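Local coordinates for protein extracellular ligand-binding receptor (Rhodopseudomonas palustris, PDB 3SG0) that binds benzoylformate and probably serves as the solute-binding component of an uptake system for aromatic acids, at residues T316-N320 and I344-L350; V207-I211 and A233-R237; A77-R82 and L105-A109; M146-I150 and I266-E270. All blocks are in the same frame, centred on the assembly; numbering follows the deposited sequence.

Interaction 1: residues T316-N320 and I344-L350; sequences TLVEN and IEKSKDL
Past the last helical residue, I344, the chain makes a type I turn from I344 to S347, closed by S347 N to I344 O (3.0 Å), is extended at S347 and K348, then kinks at D349 (50/46) before strand 350-352. I344 faces one flank of helical segment 316-320, its CA 6.4 Å from the CA of L317. Its m,t rotamer puts CG1 4.0 Å from L317 O, while I344 CD1 lies 4.3 Å from V318 CG2; M117 touches all three side chains. S347 turns back to the helix: its OG is 3.6 Å from L317 CD2 and 2.7 Å from a water, which accepts a hydrogen bond from N320 ND2 (3.0 Å). L350 (t,p) swings in, its CD2 3.6 Å from L317 CD2, 3.9 Å from N320 ND2 and 4.3 Å from T316 CG2, so L317 (m,t) sits between I344 and L350. T316 and E319 belong to a 3-hydroxypyruvate site whose ligand is absent here. D349 and L350 both face S357, a G1 beta bulge leading into hairpin 350-357.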
loop_
_atom_site.group_PDB
_atom_site.type_symbol
_atom_site.label_atom_id
_atom_site.label_comp_id
_atom_site.label_asym_id
_atom_site.label_seq_id
_atom_site.Cartn_x
_atom_site.Cartn_y
_atom_site.Cartn_z
ATOM N N THR A 316 1.094 -1.620 -14.532
ATOM C CA THR A 316 -0.036 -1.942 -15.406
ATOM C C THR A 316 -0.672 -0.651 -15.916
ATOM O O THR A 316 -0.936 -0.497 -17.115
ATOM C CB THR A 316 -1.078 -2.798 -14.682
ATOM O OG1 THR A 316 -0.472 -4.046 -14.320
ATOM C CG2 THR A 316 -2.295 -3.047 -15.570
ATOM N N LEU A 317 -0.905 0.293 -15.011
ATOM C CA LEU A 317 -1.477 1.572 -15.414
ATOM C C LEU A 317 -0.563 2.323 -16.375
ATOM O O LEU A 317 -1.022 2.884 -17.373
ATOM C CB LEU A 317 -1.762 2.449 -14.196
ATOM C CG LEU A 317 -2.913 1.990 -13.304
ATOM C CD1 LEU A 317 -2.945 2.806 -12.030
ATOM C CD2 LEU A 317 -4.241 2.101 -14.028
ATOM N N VAL A 318 0.725 2.365 -16.072
ATOM C CA VAL A 318 1.664 3.081 -16.925
ATOM C C VAL A 318 1.738 2.430 -18.306
ATOM O O VAL A 318 1.674 3.112 -19.336
ATOM C CB VAL A 318 3.052 3.143 -16.274
ATOM C CG1 VAL A 318 4.074 3.713 -17.227
ATOM C CG2 VAL A 318 2.993 3.983 -15.007
ATOM N N GLU A 319 1.875 1.112 -18.326
ATOM C CA GLU A 319 1.943 0.372 -19.576
ATOM C C GLU A 319 0.700 0.608 -20.423
ATOM O O GLU A 319 0.795 0.736 -21.648
ATOM C CB GLU A 319 2.128 -1.122 -19.292
ATOM C CG GLU A 319 2.231 -2.004 -20.520
ATOM C CD GLU A 319 2.548 -3.446 -20.166
ATOM O OE1 GLU A 319 2.056 -3.924 -19.120
ATOM O OE2 GLU A 319 3.291 -4.103 -20.926
ATOM N N ASN A 320 -0.465 0.660 -19.787
ATOM C CA ASN A 320 -1.708 0.877 -20.510
ATOM C C ASN A 320 -1.782 2.262 -21.112
ATOM O O ASN A 320 -2.449 2.445 -22.128
ATOM C CB ASN A 320 -2.919 0.636 -19.611
ATOM C CG ASN A 320 -3.151 -0.836 -19.332
ATOM O OD1 ASN A 320 -2.536 -1.708 -19.953
ATOM N ND2 ASN A 320 -4.043 -1.124 -18.400
ATOM N N ILE A 344 -3.704 8.182 -17.758
ATOM C CA ILE A 344 -3.997 7.328 -16.607
ATOM C C ILE A 344 -5.313 7.758 -15.957
ATOM O O ILE A 344 -6.086 6.937 -15.480
ATOM C CB ILE A 344 -2.840 7.308 -15.601
ATOM C CG1 ILE A 344 -1.607 6.679 -16.261
ATOM C CG2 ILE A 344 -3.247 6.540 -14.353
ATOM C CD1 ILE A 344 -0.362 6.696 -15.396
ATOM N N GLU A 345 -5.572 9.061 -15.988
ATOM C CA GLU A 345 -6.775 9.656 -15.432
ATOM C C GLU A 345 -8.050 9.131 -16.083
ATOM O O GLU A 345 -9.131 9.269 -15.511
ATOM C CB GLU A 345 -6.671 11.172 -15.628
ATOM C CG GLU A 345 -7.640 12.019 -14.862
ATOM C CD GLU A 345 -7.140 13.444 -14.784
ATOM O OE1 GLU A 345 -6.693 13.834 -13.694
ATOM O OE2 GLU A 345 -7.178 14.168 -15.812
ATOM N N LYS A 346 -7.911 8.543 -17.269
ATOM C CA LYS A 346 -9.041 8.031 -18.049
ATOM C C LYS A 346 -9.240 6.528 -17.882
ATOM O O LYS A 346 -10.162 5.956 -18.470
ATOM C CB LYS A 346 -8.832 8.326 -19.532
ATOM C CG LYS A 346 -8.669 9.792 -19.866
ATOM C CD LYS A 346 -8.332 9.962 -21.340
ATOM C CE LYS A 346 -7.927 11.385 -21.661
ATOM N NZ LYS A 346 -7.573 11.519 -23.102
ATOM N N SER A 347 -8.379 5.880 -17.105
ATOM C CA SER A 347 -8.454 4.428 -16.932
ATOM C C SER A 347 -9.755 4.016 -16.250
ATOM O O SER A 347 -10.109 4.560 -15.211
ATOM C CB SER A 347 -7.245 3.943 -16.132
ATOM O OG SER A 347 -7.258 2.533 -15.982
ATOM N N LYS A 348 -10.455 3.041 -16.830
ATOM C CA LYS A 348 -11.768 2.621 -16.343
ATOM C C LYS A 348 -11.909 1.107 -16.290
ATOM O O LYS A 348 -11.302 0.389 -17.086
ATOM C CB LYS A 348 -12.889 3.164 -17.248
ATOM C CG LYS A 348 -12.900 4.668 -17.466
ATOM C CD LYS A 348 -13.252 5.433 -16.201
ATOM C CE LYS A 348 -13.449 6.914 -16.504
ATOM N NZ LYS A 348 -13.839 7.685 -15.291
ATOM N N ASP A 349 -12.717 0.641 -15.342
ATOM C CA ASP A 349 -13.122 -0.758 -15.258
ATOM C C ASP A 349 -11.939 -1.717 -15.345
ATOM O O ASP A 349 -11.986 -2.725 -16.056
ATOM C CB ASP A 349 -14.141 -1.074 -16.359
ATOM C CG ASP A 349 -14.885 -2.367 -16.109
ATOM O OD1 ASP A 349 -15.119 -2.698 -14.929
ATOM O OD2 ASP A 349 -15.237 -3.053 -17.092
ATOM N N LEU A 350 -10.884 -1.413 -14.601
ATOM C CA LEU A 350 -9.665 -2.209 -14.666
ATOM C C LEU A 350 -9.483 -3.051 -13.418
ATOM O O LEU A 350 -9.325 -2.512 -12.321
ATOM C CB LEU A 350 -8.462 -1.287 -14.853
ATOM C CG LEU A 350 -7.098 -1.972 -14.947
ATOM C CD1 LEU A 350 -7.012 -2.900 -16.153
ATOM C CD2 LEU A 350 -5.986 -0.931 -14.976
HETATM O O HOH W 1 -5.343 1.474 -17.541
#

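Interaction 2: residues V207-I211 and A233-R237; sequences VLKII and ALRER
This is apolar packing between two neighbouring helices, 204-212 and 228-236, in the lobe built on the parallel sheet 161-167, 189-196, 217-221 and 242-244. V207-I211 is helical throughout; A233-E236 is the last turn of its helix, and R237, at -95/13, is the first residue to leave it, with R237 N still bonded to A233 O (3.0 Å). In register, the CA atoms of V207 and L234 are 6.2 Å apart and those of L208 and R237 7.9 Å. L234 (m,t) feeds its CD2 between three side chains: V207 CG1 at 3.8 Å, I211 CG1 at 4.1 Å and I210 CG2 at 4.3 Å. V207 (t) also brings CG2 to 4.0 Å from A233 CB. On the exposed side the aliphatic part of R237 closes the contact, CB 3.6 Å from I211 CD1 and CD 3.7 Å from L208 CD2. Beneath, I210 and L234 both reach V218 of strand 217-221, the strand between them in sequence, with successive beta-alpha-beta crossovers as in the Rossmann-like lobes of periplasmic binding proteins.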
loop_
_atom_site.group_PDB
_atom_site.type_symbol
_atom_site.label_atom_id
_atom_site.label_comp_id
_atom_site.label_asym_id
_atom_site.label_seq_id
_atom_site.Cartn_x
_atom_site.Cartn_y
_atom_site.Cartn_z
ATOM N N VAL A 207 0.883 -0.832 25.663
ATOM C CA VAL A 207 0.104 -2.050 25.791
ATOM C C VAL A 207 -0.471 -2.205 27.201
ATOM O O VAL A 207 -1.618 -2.612 27.367
ATOM C CB VAL A 207 0.938 -3.274 25.358
ATOM C CG1 VAL A 207 0.343 -4.568 25.890
ATOM C CG2 VAL A 207 1.065 -3.298 23.837
ATOM N N LEU A 208 0.314 -1.868 28.218
ATOM C CA LEU A 208 -0.223 -1.891 29.578
ATOM C C LEU A 208 -1.419 -0.945 29.718
ATOM O O LEU A 208 -2.423 -1.291 30.345
ATOM C CB LEU A 208 0.861 -1.567 30.606
ATOM C CG LEU A 208 1.905 -2.666 30.805
ATOM C CD1 LEU A 208 3.045 -2.180 31.694
ATOM C CD2 LEU A 208 1.269 -3.922 31.380
ATOM N N LYS A 209 -1.322 0.244 29.132
ATOM C CA LYS A 209 -2.429 1.197 29.176
ATOM C C LYS A 209 -3.672 0.640 28.487
ATOM O O LYS A 209 -4.790 0.764 28.997
ATOM C CB LYS A 209 -2.028 2.537 28.558
ATOM C CG LYS A 209 -1.091 3.350 29.428
ATOM C CD LYS A 209 -0.724 4.672 28.776
ATOM C CE LYS A 209 0.225 5.467 29.663
ATOM N NZ LYS A 209 0.593 6.779 29.063
ATOM N N ILE A 210 -3.481 0.030 27.324
ATOM C CA ILE A 210 -4.594 -0.576 26.612
ATOM C C ILE A 210 -5.242 -1.669 27.450
ATOM O O ILE A 210 -6.462 -1.696 27.616
ATOM C CB ILE A 210 -4.136 -1.135 25.256
ATOM C CG1 ILE A 210 -3.776 0.024 24.323
ATOM C CG2 ILE A 210 -5.223 -2.001 24.636
ATOM C CD1 ILE A 210 -3.025 -0.382 23.072
ATOM N N ILE A 211 -4.428 -2.568 27.981
ATOM C CA ILE A 211 -4.950 -3.665 28.781
ATOM C C ILE A 211 -5.727 -3.161 30.000
ATOM O O ILE A 211 -6.764 -3.723 30.353
ATOM C CB ILE A 211 -3.827 -4.640 29.170
ATOM C CG1 ILE A 211 -3.430 -5.464 27.941
ATOM C CG2 ILE A 211 -4.266 -5.549 30.317
ATOM C CD1 ILE A 211 -2.183 -6.305 28.114
ATOM N N ALA A 233 3.071 -8.407 22.120
ATOM C CA ALA A 233 3.096 -7.821 23.456
ATOM C C ALA A 233 1.738 -7.944 24.135
ATOM O O ALA A 233 1.654 -8.273 25.320
ATOM C CB ALA A 233 3.545 -6.367 23.392
ATOM N N LEU A 234 0.668 -7.702 23.386
ATOM C CA LEU A 234 -0.672 -7.875 23.930
ATOM C C LEU A 234 -0.895 -9.317 24.377
ATOM O O LEU A 234 -1.385 -9.565 25.485
ATOM C CB LEU A 234 -1.721 -7.468 22.897
ATOM C CG LEU A 234 -1.926 -5.960 22.741
ATOM C CD1 LEU A 234 -2.540 -5.632 21.397
ATOM C CD2 LEU A 234 -2.790 -5.424 23.881
ATOM N N ARG A 235 -0.537 -10.274 23.525
ATOM C CA ARG A 235 -0.757 -11.677 23.857
ATOM C C ARG A 235 0.091 -12.107 25.051
ATOM O O ARG A 235 -0.390 -12.821 25.937
ATOM C CB ARG A 235 -0.493 -12.587 22.652
ATOM C CG ARG A 235 -1.471 -12.403 21.495
ATOM C CD ARG A 235 -2.894 -12.776 21.894
ATOM N NE ARG A 235 -3.793 -12.770 20.741
ATOM C CZ ARG A 235 -5.034 -12.294 20.762
ATOM N NH1 ARG A 235 -5.536 -11.788 21.880
ATOM N NH2 ARG A 235 -5.776 -12.323 19.658
ATOM N N GLU A 236 1.342 -11.667 25.083
ATOM C CA GLU A 236 2.245 -12.045 26.163
ATOM C C GLU A 236 1.775 -11.485 27.503
ATOM O O GLU A 236 2.027 -12.078 28.557
ATOM C CB GLU A 236 3.674 -11.603 25.836
ATOM C CG GLU A 236 4.300 -12.421 24.712
ATOM C CD GLU A 236 5.572 -11.809 24.162
ATOM O OE1 GLU A 236 6.006 -10.758 24.682
ATOM O OE2 GLU A 236 6.135 -12.378 23.203
ATOM N N ARG A 237 1.082 -10.351 27.464
ATOM C CA ARG A 237 0.595 -9.711 28.685
ATOM C C ARG A 237 -0.842 -10.083 29.033
ATOM O O ARG A 237 -1.466 -9.458 29.895
ATOM C CB ARG A 237 0.789 -8.194 28.624
ATOM C CG ARG A 237 2.249 -7.811 28.435
ATOM C CD ARG A 237 2.635 -6.540 29.164
ATOM N NE ARG A 237 4.090 -6.407 29.236
ATOM C CZ ARG A 237 4.805 -6.555 30.349
ATOM N NH1 ARG A 237 6.124 -6.421 30.312
ATOM N NH2 ARG A 237 4.207 -6.825 31.500
#

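Interaction 3: residues A77-R82 and L105-A109; sequences AAQNAR and LIDIA
Two nearly parallel helices pack here, their short axes 10.1 Å apart and crossing at -16°. CA atoms pair A78 with L105 at 6.1 Å and R82 with I108 at 7.4 Å. Apolar contacts dominate: an alanine surface on 77-82 receives two branched side chains. L105 (m,t) directs CD2 among the alanines, 3.8 Å from A81 CB, 3.9 Å from A78 CA and 4.2 Å from A77 CB. I108 (m,t) lies one turn on, its CD1 3.6 Å from A78 CB and its CG2 4.2 Å from A81 CB. L105 CD2 also touches the backbone at A77 O (3.6 Å). The charged R82 (chi1 m, chi2 t) lays its guanidinium over I108, CG1 against one face and 3.7 Å from NH2. Below, N80 ND2 hydrogen-bonds T33 OG1 and D69 O, and L105 touches L116 of strand 116-118, so both helices meet this lobe's sheet. No hydrogen bond joins the segments; cohesion comes from van der Waals contact, small alanines accommodating leucine and isoleucine and an arginine covering the outer edge.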
loop_
_atom_site.group_PDB
_atom_site.type_symbol
_atom_site.label_atom_id
_atom_site.label_comp_id
_atom_site.label_asym_id
_atom_site.label_seq_id
_atom_site.Cartn_x
_atom_site.Cartn_y
_atom_site.Cartn_z
ATOM N N ALA A 77 14.403 9.667 0.112
ATOM C CA ALA A 77 13.468 9.496 -0.994
ATOM C C ALA A 77 13.411 10.763 -1.844
ATOM O O ALA A 77 13.370 10.688 -3.066
ATOM C CB ALA A 77 12.081 9.128 -0.486
ATOM N N ALA A 78 13.390 11.923 -1.196
ATOM C CA ALA A 78 13.368 13.184 -1.931
ATOM C C ALA A 78 14.641 13.359 -2.754
ATOM O O ALA A 78 14.591 13.803 -3.903
ATOM C CB ALA A 78 13.152 14.362 -0.976
ATOM N N GLN A 79 15.783 13.001 -2.171
ATOM C CA GLN A 79 17.040 13.019 -2.912
ATOM C C GLN A 79 17.005 12.075 -4.111
ATOM O O GLN A 79 17.416 12.435 -5.211
ATOM C CB GLN A 79 18.207 12.666 -1.992
ATOM C CG GLN A 79 18.468 13.715 -0.926
ATOM C CD GLN A 79 19.417 13.245 0.163
ATOM O OE1 GLN A 79 19.698 12.056 0.293
ATOM N NE2 GLN A 79 19.910 14.188 0.959
ATOM N N ASN A 80 16.514 10.860 -3.892
ATOM C CA ASN A 80 16.362 9.900 -4.977
ATOM C C ASN A 80 15.494 10.459 -6.095
ATOM O O ASN A 80 15.839 10.372 -7.269
ATOM C CB ASN A 80 15.743 8.586 -4.481
ATOM C CG ASN A 80 16.688 7.769 -3.613
ATOM O OD1 ASN A 80 17.880 8.056 -3.516
ATOM N ND2 ASN A 80 16.159 6.721 -3.003
ATOM N N ALA A 81 14.352 11.024 -5.725
ATOM C CA ALA A 81 13.423 11.561 -6.712
ATOM C C ALA A 81 14.070 12.684 -7.509
ATOM O O ALA A 81 13.959 12.727 -8.727
ATOM C CB ALA A 81 12.166 12.062 -6.032
ATOM N N ARG A 82 14.746 13.600 -6.825
ATOM C CA ARG A 82 15.364 14.716 -7.527
ATOM C C ARG A 82 16.449 14.236 -8.482
ATOM O O ARG A 82 16.598 14.788 -9.572
ATOM C CB ARG A 82 15.880 15.779 -6.555
ATOM C CG ARG A 82 14.758 16.542 -5.873
ATOM C CD ARG A 82 15.274 17.743 -5.099
ATOM N NE ARG A 82 14.169 18.619 -4.718
ATOM C CZ ARG A 82 13.645 18.685 -3.500
ATOM N NH1 ARG A 82 14.132 17.933 -2.519
ATOM N NH2 ARG A 82 12.635 19.513 -3.265
ATOM N N LEU A 105 7.229 13.605 -1.905
ATOM C CA LEU A 105 7.405 13.392 -3.333
ATOM C C LEU A 105 6.304 14.033 -4.169
ATOM O O LEU A 105 6.494 14.281 -5.361
ATOM C CB LEU A 105 7.494 11.902 -3.659
ATOM C CG LEU A 105 8.536 11.128 -2.853
ATOM C CD1 LEU A 105 8.598 9.699 -3.347
ATOM C CD2 LEU A 105 9.906 11.805 -2.932
ATOM N N ILE A 106 5.147 14.280 -3.563
ATOM C CA ILE A 106 4.039 14.892 -4.287
ATOM C C ILE A 106 4.461 16.230 -4.880
ATOM O O ILE A 106 4.299 16.477 -6.078
ATOM C CB ILE A 106 2.835 15.091 -3.353
ATOM C CG1 ILE A 106 2.297 13.733 -2.887
ATOM C CG2 ILE A 106 1.752 15.938 -4.025
ATOM C CD1 ILE A 106 1.249 13.831 -1.792
ATOM N N ASP A 107 5.006 17.106 -4.047
ATOM C CA ASP A 107 5.391 18.426 -4.525
ATOM C C ASP A 107 6.522 18.352 -5.534
ATOM O O ASP A 107 6.577 19.127 -6.489
ATOM C CB ASP A 107 5.784 19.335 -3.360
ATOM C CG ASP A 107 4.582 19.787 -2.545
ATOM O OD1 ASP A 107 3.444 19.415 -2.899
ATOM O OD2 ASP A 107 4.780 20.522 -1.560
ATOM N N ILE A 108 7.444 17.429 -5.307
ATOM C CA ILE A 108 8.595 17.282 -6.186
ATOM C C ILE A 108 8.165 16.818 -7.587
ATOM O O ILE A 108 8.598 17.365 -8.604
ATOM C CB ILE A 108 9.626 16.325 -5.560
ATOM C CG1 ILE A 108 10.196 16.937 -4.273
ATOM C CG2 ILE A 108 10.722 15.997 -6.554
ATOM C CD1 ILE A 108 11.055 15.981 -3.465
ATOM N N ALA A 109 7.294 15.818 -7.640
ATOM C CA ALA A 109 6.807 15.310 -8.920
ATOM C C ALA A 109 5.981 16.369 -9.644
ATOM O O ALA A 109 6.137 16.575 -10.848
ATOM C CB ALA A 109 5.994 14.050 -8.709
#

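Interaction 4: residues M146-I150 and I266-E270; sequences MAEAI and IFAGE
Helix 146-150 lies across strand 266-269, their short axes 7.6 Å apart at closest and their N-to-C directions 139° apart. The closest CA pair is M146 with A268, at only 5.3 Å. Such proximity is possible because A268, whose CB points at the helix, is small: its CB lies 3.4 Å from M146 O, the carbonyl that accepts the helical hydrogen bond from I150 N (2.9 Å). The same CB meets M146 SE at 3.8 Å, I150 CB at 4.1 Å and A149 CB at 4.2 Å. I150 (t,p) reaches obliquely toward the I266 end of the strand, its CD1 3.9 Å from I266 CG2 and 4.0 Å from both F267 CA and A268 N. F267 CB points away from the helix. M146, modelled as selenomethionine, is m,m,t and runs toward the end of the strand, where its CE is 3.5 Å from both G269 O and E270 OE2. That carboxylate oxygen is hydrogen-bonded to H247 ND1, and the E270 side chain lies about 6 Å from the bound benzoylformate. Behind the contact, F267 and G269 make backbone hydrogen bonds to I375 and F373, and I266 to Q245, placing the helix on the antiparallel sheet formed with strand 373-378. No hydrogen bond crosses: this is a buried van der Waals interface, mostly between apolar side chains, in which the selenomethionine methyl also touches two oxygens, one of them engaged by H247 close to the ligand.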
loop_
_atom_site.group_PDB
_atom_site.type_symbol
_atom_site.label_atom_id
_atom_site.label_comp_id
_atom_site.label_asym_id
_atom_site.label_seq_id
_atom_site.Cartn_x
_atom_site.Cartn_y
_atom_site.Cartn_z
HETATM N N MSE A 146 -10.652 1.117 3.789
HETATM C CA MSE A 146 -10.371 -0.052 4.603
HETATM C C MSE A 146 -10.802 0.153 6.050
HETATM O O MSE A 146 -11.350 -0.758 6.676
HETATM C CB MSE A 146 -8.885 -0.407 4.529
HETATM C CG MSE A 146 -8.421 -0.749 3.113
HETATM SE SE MSE A 146 -9.314 -2.347 2.405
HETATM C CE MSE A 146 -8.868 -2.221 0.532
ATOM N N ALA A 147 -10.556 1.347 6.584
ATOM C CA ALA A 147 -10.928 1.660 7.960
ATOM C C ALA A 147 -12.443 1.596 8.137
ATOM O O ALA A 147 -12.939 1.104 9.154
ATOM C CB ALA A 147 -10.400 3.024 8.350
ATOM N N GLU A 148 -13.192 2.084 7.157
ATOM C CA GLU A 148 -14.646 2.002 7.234
ATOM C C GLU A 148 -15.102 0.548 7.234
ATOM O O GLU A 148 -15.979 0.169 8.016
ATOM C CB GLU A 148 -15.303 2.771 6.086
ATOM C CG GLU A 148 -15.129 4.281 6.160
ATOM C CD GLU A 148 -15.925 4.928 7.283
ATOM O OE1 GLU A 148 -16.710 4.222 7.950
ATOM O OE2 GLU A 148 -15.767 6.148 7.496
ATOM N N ALA A 149 -14.501 -0.270 6.379
ATOM C CA ALA A 149 -14.894 -1.673 6.279
ATOM C C ALA A 149 -14.571 -2.471 7.547
ATOM O O ALA A 149 -15.385 -3.265 8.024
ATOM C CB ALA A 149 -14.248 -2.319 5.060
ATOM N N ILE A 150 -13.380 -2.275 8.096
ATOM C CA ILE A 150 -13.011 -2.995 9.307
ATOM C C ILE A 150 -13.822 -2.497 10.506
ATOM O O ILE A 150 -14.206 -3.292 11.368
ATOM C CB ILE A 150 -11.473 -2.967 9.566
ATOM C CG1 ILE A 150 -11.078 -4.038 10.589
ATOM C CG2 ILE A 150 -10.996 -1.582 9.995
ATOM C CD1 ILE A 150 -11.352 -5.464 10.130
ATOM N N ILE A 266 -7.518 -10.261 11.919
ATOM C CA ILE A 266 -8.396 -9.899 10.819
ATOM C C ILE A 266 -8.081 -8.470 10.405
ATOM O O ILE A 266 -7.806 -7.618 11.255
ATOM C CB ILE A 266 -9.883 -10.043 11.226
ATOM C CG1 ILE A 266 -10.233 -11.523 11.393
ATOM C CG2 ILE A 266 -10.801 -9.368 10.207
ATOM C CD1 ILE A 266 -11.557 -11.781 12.084
ATOM N N PHE A 267 -8.105 -8.215 9.104
ATOM C CA PHE A 267 -7.912 -6.867 8.579
ATOM C C PHE A 267 -8.696 -6.698 7.292
ATOM O O PHE A 267 -9.046 -7.689 6.639
ATOM C CB PHE A 267 -6.424 -6.550 8.344
ATOM C CG PHE A 267 -5.732 -7.460 7.346
ATOM C CD1 PHE A 267 -5.610 -7.104 6.009
ATOM C CD2 PHE A 267 -5.168 -8.654 7.763
ATOM C CE1 PHE A 267 -4.950 -7.931 5.111
ATOM C CE2 PHE A 267 -4.516 -9.490 6.869
ATOM C CZ PHE A 267 -4.400 -9.123 5.550
ATOM N N ALA A 268 -8.988 -5.456 6.931
ATOM C CA ALA A 268 -9.555 -5.169 5.625
ATOM C C ALA A 268 -8.408 -4.969 4.643
ATOM O O ALA A 268 -7.496 -4.171 4.891
ATOM C CB ALA A 268 -10.431 -3.929 5.691
ATOM N N GLY A 269 -8.440 -5.693 3.532
ATOM C CA GLY A 269 -7.376 -5.624 2.557
ATOM C C GLY A 269 -7.834 -5.884 1.137
ATOM O O GLY A 269 -9.008 -5.725 0.779
ATOM N N GLU A 270 -6.862 -6.278 0.325
ATOM C CA GLU A 270 -6.997 -6.322 -1.123
ATOM C C GLU A 270 -7.382 -7.691 -1.660
ATOM O O GLU A 270 -7.112 -8.718 -1.039
ATOM C CB GLU A 270 -5.679 -5.902 -1.786
ATOM C CG GLU A 270 -5.342 -4.428 -1.666
ATOM C CD GLU A 270 -4.887 -4.018 -0.277
ATOM O OE1 GLU A 270 -3.918 -4.602 0.259
ATOM O OE2 GLU A 270 -5.506 -3.076 0.257
#

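Overall arrangement
From the N terminus, interaction 3 closes first, joining helices 74-86 and 99-111 on the lobe of the mixed sheet. Interaction 4 then opens at helix 143-156 and closes only at strand 266-269, 116 residues on. The second lobe's parallel sheet falls within that span, and so does the whole of interaction 2, between two helices of that lobe; the centres of 2 and 4 are 23 Å apart. Interaction 1 comes last, in series with the rest, after the chain has returned to pack helix 306-328 against the first lobe. None of the loops cross. Interactions 1 and 2 lie on opposite sides of the chain's centre, 44 Å apart between centres, one in each lobe.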